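Local atomic coordinates of DNA endonuclease I-CvuI (Chlorella vulgaris, PDB entry 5A77), a protein that cuts double-stranded DNA as a homing endonuclease of the LAGLIDADG family, an activity probably used to spread the intron that encodes it. Residues 54-57 and 58-61; 99-102 and 103-106; 151-154 and 155-159. One frame throughout, in Å; residues are numbered along the deposited sequence.

Overall arrangement
All three contacts are local: contacts 1 and 3 join successive turns of a helix, contact 2 a loop to the first turn of one. Contact 1 lies on helix 55-64, with an apolar face against the four-stranded antiparallel sheet and a more exposed face bearing a histidine, a phenyl ring and a carboxylate. Contact 2, partly buried like contact 1, starts helix 102-114 and sends a lysine to the DNA; both also pack on the second subunit. Contact 3 is a surface arrangement of charged side chains at the end of helix 147-156, where a Schellman motif ends it. Contacts 1 and 3 lie on opposite sides of the chain's centre, their centres about 43 Å apart.

Contact 1 (54-57 and 58-61); sequences HFIL and LDIQ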
ATOM      1  N   HIS B  54      -5.661  13.257   2.413  1.00 50.49           N
ATOM      2  CA  HIS B  54      -4.433  13.984   2.658  1.00 41.64           C
ATOM      3  C   HIS B  54      -3.975  13.856   4.111  1.00 43.07           C
ATOM      4  O   HIS B  54      -2.783  13.932   4.403  1.00 44.63           O
ATOM      5  CB  HIS B  54      -4.657  15.447   2.274  1.00 47.14           C
ATOM      6  CG  HIS B  54      -3.455  16.325   2.456  1.00 48.76           C
ATOM      7  ND1 HIS B  54      -2.674  16.741   1.392  1.00 43.48           N
ATOM      8  CD2 HIS B  54      -2.906  16.877   3.553  1.00 44.94           C
ATOM      9  CE1 HIS B  54      -1.706  17.508   1.831  1.00 47.76           C
ATOM     10  NE2 HIS B  54      -1.817  17.606   3.164  1.00 46.09           N
ATOM     11  N   PHE B  55      -4.919  13.637   5.023  1.00 46.09           N
ATOM     12  CA  PHE B  55      -4.599  13.622   6.449  1.00 45.96           C
ATOM     13  C   PHE B  55      -3.624  12.513   6.858  1.00 45.64           C
ATOM     14  O   PHE B  55      -2.835  12.701   7.786  1.00 43.68           O
ATOM     15  CB  PHE B  55      -5.885  13.526   7.293  1.00 47.30           C
ATOM     16  CG  PHE B  55      -6.596  12.189   7.226  1.00 44.09           C
ATOM     17  CD1 PHE B  55      -6.266  11.165   8.104  1.00 44.76           C
ATOM     18  CD2 PHE B  55      -7.642  11.987   6.337  1.00 46.72           C
ATOM     19  CE1 PHE B  55      -6.923   9.939   8.056  1.00 46.85           C
ATOM     20  CE2 PHE B  55      -8.320  10.769   6.288  1.00 49.35           C
ATOM     21  CZ  PHE B  55      -7.957   9.740   7.147  1.00 45.73           C
ATOM     22  N   ILE B  56      -3.673  11.370   6.170  1.00 44.77           N
ATOM     23  CA  ILE B  56      -2.815  10.230   6.514  1.00 44.94           C
ATOM     24  C   ILE B  56      -1.306  10.561   6.330  1.00 40.90           C
ATOM     25  O   ILE B  56      -0.466  10.078   7.089  1.00 36.51           O
ATOM     26  CB  ILE B  56      -3.210   8.957   5.688  1.00 42.99           C
ATOM     27  CG1 ILE B  56      -2.758   7.664   6.386  1.00 42.87           C
ATOM     28  CG2 ILE B  56      -2.705   9.018   4.247  1.00 40.97           C
ATOM     29  CD1 ILE B  56      -3.479   7.381   7.701  1.00 45.34           C
ATOM     30  N   LEU B  57      -0.982  11.403   5.350  1.00 33.55           N
ATOM     31  CA  LEU B  57       0.397  11.810   5.105  1.00 40.44           C
ATOM     32  C   LEU B  57       0.935  12.760   6.196  1.00 43.69           C
ATOM     33  O   LEU B  57       2.136  12.780   6.482  1.00 38.42           O
ATOM     34  CB  LEU B  57       0.512  12.475   3.733  1.00 38.86           C
ATOM     35  CG  LEU B  57       0.081  11.587   2.573  1.00 35.97           C
ATOM     36  CD1 LEU B  57       0.312  12.291   1.260  1.00 36.23           C
ATOM     37  CD2 LEU B  57       0.867  10.291   2.613  1.00 38.18           C
ATOM     38  N   LEU B  58       0.034  13.545   6.792  1.00 41.56           N
ATOM     39  CA  LEU B  58       0.362  14.365   7.952  1.00 38.31           C
ATOM     40  C   LEU B  58       0.533  13.501   9.203  1.00 43.86           C
ATOM     41  O   LEU B  58       1.364  13.806  10.052  1.00 45.46           O
ATOM     42  CB  LEU B  58      -0.716  15.422   8.189  1.00 41.63           C
ATOM     43  CG  LEU B  58      -0.947  16.421   7.049  1.00 43.92           C
ATOM     44  CD1 LEU B  58      -2.069  17.395   7.402  1.00 42.53           C
ATOM     45  CD2 LEU B  58       0.338  17.167   6.698  1.00 37.50           C
ATOM     46  N   ASP B  59      -0.253  12.426   9.320  1.00 44.43           N
ATOM     47  CA  ASP B  59      -0.037  11.441  10.386  1.00 43.87           C
ATOM     48  C   ASP B  59       1.344  10.767  10.256  1.00 43.81           C
ATOM     49  O   ASP B  59       1.989  10.434  11.248  1.00 43.92           O
ATOM     50  CB  ASP B  59      -1.115  10.358  10.375  1.00 45.19           C
ATOM     51  CG  ASP B  59      -2.473  10.858  10.832  1.00 54.00           C
ATOM     52  OD1 ASP B  59      -2.564  11.974  11.404  1.00 58.38           O
ATOM     53  OD2 ASP B  59      -3.457  10.107  10.637  1.00 54.17           O
ATOM     54  N   ILE B  60       1.785  10.550   9.027  1.00 38.07           N
ATOM     55  CA  ILE B  60       3.040   9.850   8.812  1.00 44.26           C
ATOM     56  C   ILE B  60       4.194  10.783   9.139  1.00 46.19           C
ATOM     57  O   ILE B  60       5.182  10.378   9.740  1.00 45.32           O
ATOM     58  CB  ILE B  60       3.157   9.321   7.369  1.00 41.89           C
ATOM     59  CG1 ILE B  60       2.202   8.137   7.171  1.00 37.71           C
ATOM     60  CG2 ILE B  60       4.590   8.901   7.069  1.00 39.52           C
ATOM     61  CD1 ILE B  60       1.902   7.802   5.731  1.00 35.63           C
ATOM     62  N   GLN B  61       4.039  12.047   8.770  1.00 45.81           N
ATOM     63  CA  GLN B  61       5.030  13.063   9.087  1.00 44.33           C
ATOM     64  C   GLN B  61       5.222  13.219  10.590  1.00 48.20           C
ATOM     65  O   GLN B  61       6.348  13.392  11.060  1.00 53.22           O
ATOM     66  CB  GLN B  61       4.632  14.402   8.477  1.00 42.15           C
ATOM     67  CG  GLN B  61       5.583  15.521   8.824  1.00 44.78           C
ATOM     68  CD  GLN B  61       5.087  16.864   8.337  1.00 48.21           C
ATOM     69  OE1 GLN B  61       4.104  17.407   8.856  1.00 48.57           O
ATOM     70  NE2 GLN B  61       5.762  17.412   7.328  1.00 46.31           N
TER
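The imidazole of His-54 and the phenyl ring of Phe-55 each meet the next helical turn at an edge, the first against a methyl and the second against a carboxylate. These are i to i+4 contacts at the start of helix 55-64, which packs on the antiparallel sheet of the LAGLIDADG fold. Leu-58 CD1 sits in the plane of the His-54 ring, 4.0 Å from CD2. CG of His-54 stands anti to the backbone N (chi1 -179°), which carries the ring forward so that its CD2 edge meets the Leu-58 branches at a slant, while ND1 is hydrogen-bonded to Ser-77 OG on strand 76-82. Trading this histidine for an alanine would probably leave the Ser-77 hydroxyl without that partner and uncover one side of the Leu-58 isobutyl group. At the Phe-55 ring, Asp-59 OD2 approaches in plane, 3.9 Å from CD1, with the carboxylate turned 69° from the ring. Ile-56 CD1 comes within 4.0 Å of the same OD2, its side chain crossing that of Asp-59 at about a right angle. Leu-57 and Ile-60 lie side by side, CD2 to CD1 at 4.1 Å, and reach Val-47 and Phe-79 of the sheet; Ile-56 and Phe-55 also pack on Leu-100 of the second subunit. Gln-61 runs out extended to Gly-67 O, bonded through NE2. Along the backbone, Asp-59 N gives a fairly straight bond to Phe-55 O (3.0 Å), whereas the bond from Ile-60 N to Ile-56 O is weak. Ile-60 CG1 lies 3.3 Å from that same Ile-56 O.

Contact 2 (99-102 and 103-106); sequences QLKR and AQAK. With nucleotides of chain F.
Lys-101 lays CB and CG against the NE2 end of the Gln-104 amide, each 3.5 Å from NE2. It holds the N-cap position of helix 102-114 in this LAGLIDADG endonuclease, and its side chain runs on to the DNA. The two side chains meet at a slant. Gln-104 starts with CG beside its backbone N (chi1 -64°) and bends at chi2, which folds the amide back against the backbone of Lys-101 and brings OE1 to 3.4 Å from Lys-101 CA. The lysine chain bends at its last two torsions while still passing the amide, and NZ donates a hydrogen bond of 2.6 Å to OP2 of nucleotide DG1 of chain F. That phosphate terminates a strand at its 5' end, in a complex whose DNA has been cleaved, and the lysine side chain lies about 6 Å from a bound magnesium ion, a position consistent with a place at the cleavage site.

The loop leading into the helix is tied to Asp-20 of helix 6-22, whose OD2 accepts a hydrogen bond from Gln-99 N and whose OD1 takes a weak one from Lys-101 N. Leu-100 packs on Gln-53 of the second subunit, and Arg-102 turns NE back to Leu-98 O. Two backbone bonds open the helix: Ala-105 N to Lys-101 O at 3.1 Å (161°), and Lys-106 N to Arg-102 O at 2.9 Å. The methyl of Ala-105 tucks in close by, CB 3.3 Å from Arg-102 O.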
ATOM      1  N   GLN B  99       9.439  -5.515   4.321  1.00 45.83           N
ATOM      2  CA  GLN B  99       9.613  -6.811   3.694  1.00 47.12           C
ATOM      3  C   GLN B  99       9.899  -6.610   2.216  1.00 43.56           C
ATOM      4  O   GLN B  99      10.973  -6.952   1.735  1.00 50.44           O
ATOM      5  CB  GLN B  99       8.377  -7.695   3.914  1.00 47.38           C
ATOM      6  CG  GLN B  99       8.708  -9.071   4.516  1.00 53.51           C
ATOM      7  CD  GLN B  99       9.218  -8.973   5.947  1.00 52.33           C
ATOM      8  OE1 GLN B  99       8.704  -8.194   6.745  1.00 53.98           O
ATOM      9  NE2 GLN B  99      10.236  -9.757   6.271  1.00 58.78           N
ATOM     10  N   LEU B 100       8.953  -6.009   1.509  1.00 42.42           N
ATOM     11  CA  LEU B 100       9.046  -5.850   0.062  1.00 43.86           C
ATOM     12  C   LEU B 100      10.159  -4.941  -0.431  1.00 45.61           C
ATOM     13  O   LEU B 100      10.724  -5.176  -1.503  1.00 48.03           O
ATOM     14  CB  LEU B 100       7.719  -5.328  -0.485  1.00 44.43           C
ATOM     15  CG  LEU B 100       6.581  -6.309  -0.272  1.00 46.56           C
ATOM     16  CD1 LEU B 100       5.348  -5.837  -1.010  1.00 48.89           C
ATOM     17  CD2 LEU B 100       7.027  -7.688  -0.760  1.00 44.73           C
ATOM     18  N   LYS B 101      10.466  -3.896   0.330  1.00 44.87           N
ATOM     19  CA  LYS B 101      11.355  -2.865  -0.180  1.00 43.04           C
ATOM     20  C   LYS B 101      12.640  -2.715   0.635  1.00 41.15           C
ATOM     21  O   LYS B 101      13.312  -1.689   0.554  1.00 38.62           O
ATOM     22  CB  LYS B 101      10.593  -1.539  -0.249  1.00 42.65           C
ATOM     23  CG  LYS B 101       9.344  -1.620  -1.126  1.00 42.97           C
ATOM     24  CD  LYS B 101       8.738  -0.258  -1.382  1.00 44.84           C
ATOM     25  CE  LYS B 101       8.193  -0.138  -2.807  1.00 44.46           C
ATOM     26  NZ  LYS B 101       7.092  -1.071  -3.106  1.00 47.08           N
ATOM     27  N   ARG B 102      12.985  -3.744   1.404  1.00 38.83           N
ATOM     28  CA  ARG B 102      14.163  -3.673   2.259  1.00 41.05           C
ATOM     29  C   ARG B 102      15.462  -3.597   1.444  1.00 39.99           C
ATOM     30  O   ARG B 102      16.442  -3.000   1.889  1.00 37.75           O
ATOM     31  CB  ARG B 102      14.219  -4.865   3.216  1.00 42.08           C
ATOM     32  CG  ARG B 102      15.232  -4.669   4.343  1.00 44.20           C
ATOM     33  CD  ARG B 102      15.477  -5.935   5.141  1.00 45.31           C
ATOM     34  NE  ARG B 102      14.255  -6.483   5.723  1.00 51.41           N
ATOM     35  CZ  ARG B 102      14.221  -7.588   6.464  1.00 55.96           C
ATOM     36  NH1 ARG B 102      15.346  -8.254   6.704  1.00 54.57           N
ATOM     37  NH2 ARG B 102      13.069  -8.031   6.958  1.00 56.60           N
ATOM     38  N   ALA B 103      15.468  -4.189   0.251  1.00 40.13           N
ATOM     39  CA  ALA B 103      16.629  -4.091  -0.636  1.00 40.45           C
ATOM     40  C   ALA B 103      16.905  -2.631  -1.029  1.00 41.40           C
ATOM     41  O   ALA B 103      18.040  -2.151  -0.912  1.00 38.45           O
ATOM     42  CB  ALA B 103      16.428  -4.941  -1.865  1.00 34.84           C
ATOM     43  N   GLN B 104      15.864  -1.928  -1.476  1.00 39.10           N
ATOM     44  CA  GLN B 104      15.991  -0.518  -1.822  1.00 38.00           C
ATOM     45  C   GLN B 104      16.475   0.272  -0.615  1.00 37.51           C
ATOM     46  O   GLN B 104      17.321   1.152  -0.741  1.00 36.51           O
ATOM     47  CB  GLN B 104      14.667   0.049  -2.326  1.00 39.04           C
ATOM     48  CG  GLN B 104      14.161  -0.566  -3.615  1.00 36.63           C
ATOM     49  CD  GLN B 104      13.042  -1.556  -3.375  1.00 41.34           C
ATOM     50  OE1 GLN B 104      13.271  -2.720  -3.014  1.00 42.36           O
ATOM     51  NE2 GLN B 104      11.815  -1.093  -3.549  1.00 45.67           N
ATOM     52  N   ALA B 105      15.958  -0.065   0.561  1.00 37.29           N
ATOM     53  CA  ALA B 105      16.410   0.570   1.796  1.00 37.97           C
ATOM     54  C   ALA B 105      17.905   0.396   2.001  1.00 35.77           C
ATOM     55  O   ALA B 105      18.629   1.371   2.170  1.00 39.89           O
ATOM     56  CB  ALA B 105      15.667   0.017   2.979  1.00 37.05           C
ATOM     57  N   LYS B 106      18.357  -0.850   1.978  1.00 40.72           N
ATOM     58  CA  LYS B 106      19.742  -1.183   2.277  1.00 40.02           C
ATOM     59  C   LYS B 106      20.700  -0.545   1.270  1.00 41.46           C
ATOM     60  O   LYS B 106      21.768  -0.033   1.640  1.00 39.89           O
ATOM     61  CB  LYS B 106      19.916  -2.700   2.301  1.00 37.60           C
ATOM     62  CG  LYS B 106      20.586  -3.219   3.563  1.00 41.65           C
ATOM     63  CD  LYS B 106      19.689  -3.075   4.783  1.00 47.98           C
ATOM     64  CE  LYS B 106      20.421  -3.495   6.057  1.00 50.45           C
ATOM     65  NZ  LYS B 106      21.590  -2.612   6.340  1.00 44.35           N
TER
ATOM     66  OP3  DG F   1       5.122   0.168  -6.265  1.00 57.82           O
ATOM     67  P    DG F   1       4.436   0.803  -5.109  1.00 60.78           P
ATOM     68  OP1  DG F   1       2.986   0.525  -5.261  1.00 57.82           O
ATOM     69  OP2  DG F   1       5.130   0.366  -3.876  1.00 56.86           O
ATOM     70  O5'  DG F   1       4.656   2.386  -5.179  1.00 56.74           O
ATOM     71  C5'  DG F   1       3.797   3.213  -5.990  1.00 54.93           C
ATOM     72  C4'  DG F   1       4.469   3.482  -7.319  1.00 50.00           C
ATOM     73  O4'  DG F   1       3.776   4.516  -8.063  1.00 46.26           O
ATOM     74  C3'  DG F   1       5.912   3.938  -7.213  1.00 48.00           C
ATOM     75  O3'  DG F   1       6.633   3.211  -8.134  1.00 50.62           O
ATOM     76  C2'  DG F   1       5.847   5.424  -7.596  1.00 45.18           C
ATOM     77  C1'  DG F   1       4.735   5.393  -8.616  1.00 45.09           C
ATOM     78  N9   DG F   1       4.070   6.665  -8.868  1.00 42.15           N
ATOM     79  C8   DG F   1       3.470   7.493  -7.946  1.00 41.72           C
ATOM     80  N7   DG F   1       2.887   8.530  -8.488  1.00 41.20           N
ATOM     81  C5   DG F   1       3.093   8.360  -9.853  1.00 41.35           C
ATOM     82  C6   DG F   1       2.693   9.161 -10.942  1.00 41.96           C
ATOM     83  O6   DG F   1       2.063  10.215 -10.923  1.00 44.74           O
ATOM     84  N1   DG F   1       3.109   8.630 -12.156  1.00 40.96           N
ATOM     85  C2   DG F   1       3.816   7.473 -12.300  1.00 41.27           C
ATOM     86  N2   DG F   1       4.120   7.114 -13.556  1.00 43.35           N
ATOM     87  N3   DG F   1       4.200   6.709 -11.287  1.00 41.97           N
ATOM     88  C4   DG F   1       3.808   7.215 -10.099  1.00 39.95           C
TER

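Contact 3 (151-154 and 155-159); sequences RECL and KKLGH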
ATOM      1  N   ARG B 151      29.607   9.031 -15.686  1.00 47.50           N
ATOM      2  CA  ARG B 151      30.995   8.628 -15.842  1.00 49.78           C
ATOM      3  C   ARG B 151      31.600   9.294 -17.074  1.00 53.59           C
ATOM      4  O   ARG B 151      32.734   9.784 -17.037  1.00 51.15           O
ATOM      5  CB  ARG B 151      31.129   7.110 -15.942  1.00 51.44           C
ATOM      6  CG  ARG B 151      31.741   6.615 -17.228  1.00 55.68           C
ATOM      7  CD  ARG B 151      32.011   5.129 -17.183  1.00 63.64           C
ATOM      8  NE  ARG B 151      32.660   4.670 -18.410  1.00 73.49           N
ATOM      9  CZ  ARG B 151      33.955   4.825 -18.660  1.00 74.61           C
ATOM     10  NH1 ARG B 151      34.713   5.430 -17.759  1.00 74.97           N
ATOM     11  NH2 ARG B 151      34.493   4.381 -19.794  1.00 69.79           N
ATOM     12  N   GLU B 152      30.837   9.364 -18.154  1.00 51.58           N
ATOM     13  CA  GLU B 152      31.421   9.843 -19.388  1.00 53.60           C
ATOM     14  C   GLU B 152      31.626  11.349 -19.390  1.00 54.86           C
ATOM     15  O   GLU B 152      32.629  11.835 -19.911  1.00 58.72           O
ATOM     16  CB  GLU B 152      30.571   9.373 -20.578  1.00 60.38           C
ATOM     17  CG  GLU B 152      31.349   9.400 -21.885  1.00 70.09           C
ATOM     18  CD  GLU B 152      32.421   8.298 -22.026  1.00 72.08           C
ATOM     19  OE1 GLU B 152      32.642   7.470 -21.101  1.00 72.96           O
ATOM     20  OE2 GLU B 152      33.070   8.302 -23.092  1.00 71.62           O
ATOM     21  N   CYS B 153      30.693  12.072 -18.787  1.00 51.87           N
ATOM     22  CA  CYS B 153      30.769  13.524 -18.706  1.00 49.54           C
ATOM     23  C   CYS B 153      31.799  13.929 -17.648  1.00 47.16           C
ATOM     24  O   CYS B 153      32.430  14.979 -17.743  1.00 48.43           O
ATOM     25  CB  CYS B 153      29.396  14.109 -18.375  1.00 53.91           C
ATOM     26  SG  CYS B 153      29.364  15.807 -17.777  1.00 60.56           S
ATOM     27  N   LEU B 154      31.984  13.071 -16.648  1.00 45.60           N
ATOM     28  CA  LEU B 154      33.065  13.225 -15.685  1.00 45.22           C
ATOM     29  C   LEU B 154      34.385  13.113 -16.422  1.00 53.48           C
ATOM     30  O   LEU B 154      35.332  13.865 -16.153  1.00 52.49           O
ATOM     31  CB  LEU B 154      32.992  12.158 -14.594  1.00 46.93           C
ATOM     32  CG  LEU B 154      32.011  12.365 -13.443  1.00 53.21           C
ATOM     33  CD1 LEU B 154      32.063  11.202 -12.454  1.00 50.31           C
ATOM     34  CD2 LEU B 154      32.256  13.694 -12.734  1.00 43.91           C
ATOM     35  N   LYS B 155      34.439  12.155 -17.346  1.00 53.09           N
ATOM     36  CA  LYS B 155      35.610  11.942 -18.180  1.00 53.54           C
ATOM     37  C   LYS B 155      35.960  13.211 -18.946  1.00 50.53           C
ATOM     38  O   LYS B 155      37.131  13.566 -19.052  1.00 50.13           O
ATOM     39  CB  LYS B 155      35.362  10.777 -19.146  1.00 54.41           C
ATOM     40  CG  LYS B 155      36.468   9.751 -19.195  1.00 55.32           C
ATOM     41  CD  LYS B 155      35.997   8.377 -18.730  1.00 61.43           C
ATOM     42  CE  LYS B 155      36.881   7.298 -19.356  1.00 73.03           C
ATOM     43  NZ  LYS B 155      37.273   6.201 -18.420  1.00 75.00           N
ATOM     44  N   LYS B 156      34.937  13.891 -19.464  1.00 51.36           N
ATOM     45  CA  LYS B 156      35.129  15.108 -20.258  1.00 55.51           C
ATOM     46  C   LYS B 156      35.350  16.374 -19.431  1.00 53.14           C
ATOM     47  O   LYS B 156      35.692  17.412 -19.984  1.00 55.40           O
ATOM     48  CB  LYS B 156      33.941  15.343 -21.198  1.00 51.82           C
ATOM     49  CG  LYS B 156      33.403  14.084 -21.820  1.00 57.65           C
ATOM     50  CD  LYS B 156      32.333  14.352 -22.874  1.00 61.18           C
ATOM     51  CE  LYS B 156      32.430  13.314 -23.982  1.00 63.77           C
ATOM     52  NZ  LYS B 156      32.698  11.963 -23.398  1.00 64.12           N
ATOM     53  N   LEU B 157      35.153  16.305 -18.118  1.00 52.13           N
ATOM     54  CA  LEU B 157      35.468  17.453 -17.271  1.00 50.39           C
ATOM     55  C   LEU B 157      36.932  17.403 -16.901  1.00 54.56           C
ATOM     56  O   LEU B 157      37.451  18.325 -16.269  1.00 55.26           O
ATOM     57  CB  LEU B 157      34.594  17.477 -16.024  1.00 47.66           C
ATOM     58  CG  LEU B 157      33.179  17.927 -16.382  1.00 50.46           C
ATOM     59  CD1 LEU B 157      32.201  17.672 -15.242  1.00 45.59           C
ATOM     60  CD2 LEU B 157      33.192  19.397 -16.790  1.00 44.01           C
ATOM     61  N   GLY B 158      37.589  16.318 -17.314  1.00 49.32           N
ATOM     62  CA  GLY B 158      39.015  16.157 -17.124  1.00 48.04           C
ATOM     63  C   GLY B 158      39.333  15.212 -15.991  1.00 49.33           C
ATOM     64  O   GLY B 158      40.497  14.956 -15.687  1.00 54.72           O
ATOM     65  N   HIS B 159      38.289  14.682 -15.372  1.00 50.43           N
ATOM     66  CA  HIS B 159      38.426  13.835 -14.193  1.00 52.17           C
ATOM     67  C   HIS B 159      38.699  12.378 -14.534  1.00 50.86           C
ATOM     68  O   HIS B 159      38.221  11.863 -15.546  1.00 51.87           O
ATOM     69  CB  HIS B 159      37.162  13.937 -13.333  1.00 48.77           C
ATOM     70  CG  HIS B 159      37.019  15.252 -12.651  1.00 52.14           C
ATOM     71  ND1 HIS B 159      37.730  15.601 -11.535  1.00 50.85           N
ATOM     72  CD2 HIS B 159      36.245  16.344 -12.954  1.00 48.73           C
ATOM     73  CE1 HIS B 159      37.409  16.829 -11.154  1.00 51.59           C
ATOM     74  NE2 HIS B 159      36.506  17.288 -12.013  1.00 50.30           N
TER
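From its CB, 3.8 Å from Cys-153 O, the Lys-156 side chain turns back along the last turn of helix 147-156, within the turn that the Schellman motif closes. CG, set beside the backbone N and anti to the carbonyl carbon (chi1 -39°), passes 3.0 Å from Glu-152 O and CD follows over the same oxygen. Bends at chi3 and chi4 then bring NZ up against Glu-152 CG, where it makes a weak hydrogen bond to Glu-152 O at 3.5 Å and a long salt bridge to Glu-152 OE2 at 3.7 Å. The carboxylate is shared: its OE1 stands 3.6 Å above one face of the Arg-151 guanidinium, toward the rim, so that charge alone links them, while Arg-151 NE is paired with Glu-148. Lys-155 lies alongside Arg-151, but the modelled approach of their charged tips is doubtful.

In the Schellman turn His-159 N reaches back to Leu-154 O (3.2 Å) and Gly-158 N to Lys-155 O (3.3 Å). Gly-158 has positive phi, and a CB there would press on the carbonyl oxygen of Leu-157. The buried Leu-154 packs on Leu-37 and Val-161, where the helix end meets the neighbouring loops. Its carbonyl oxygen takes a second donor, Leu-157 N at 3.1 Å, which sits well above the carbonyl plane.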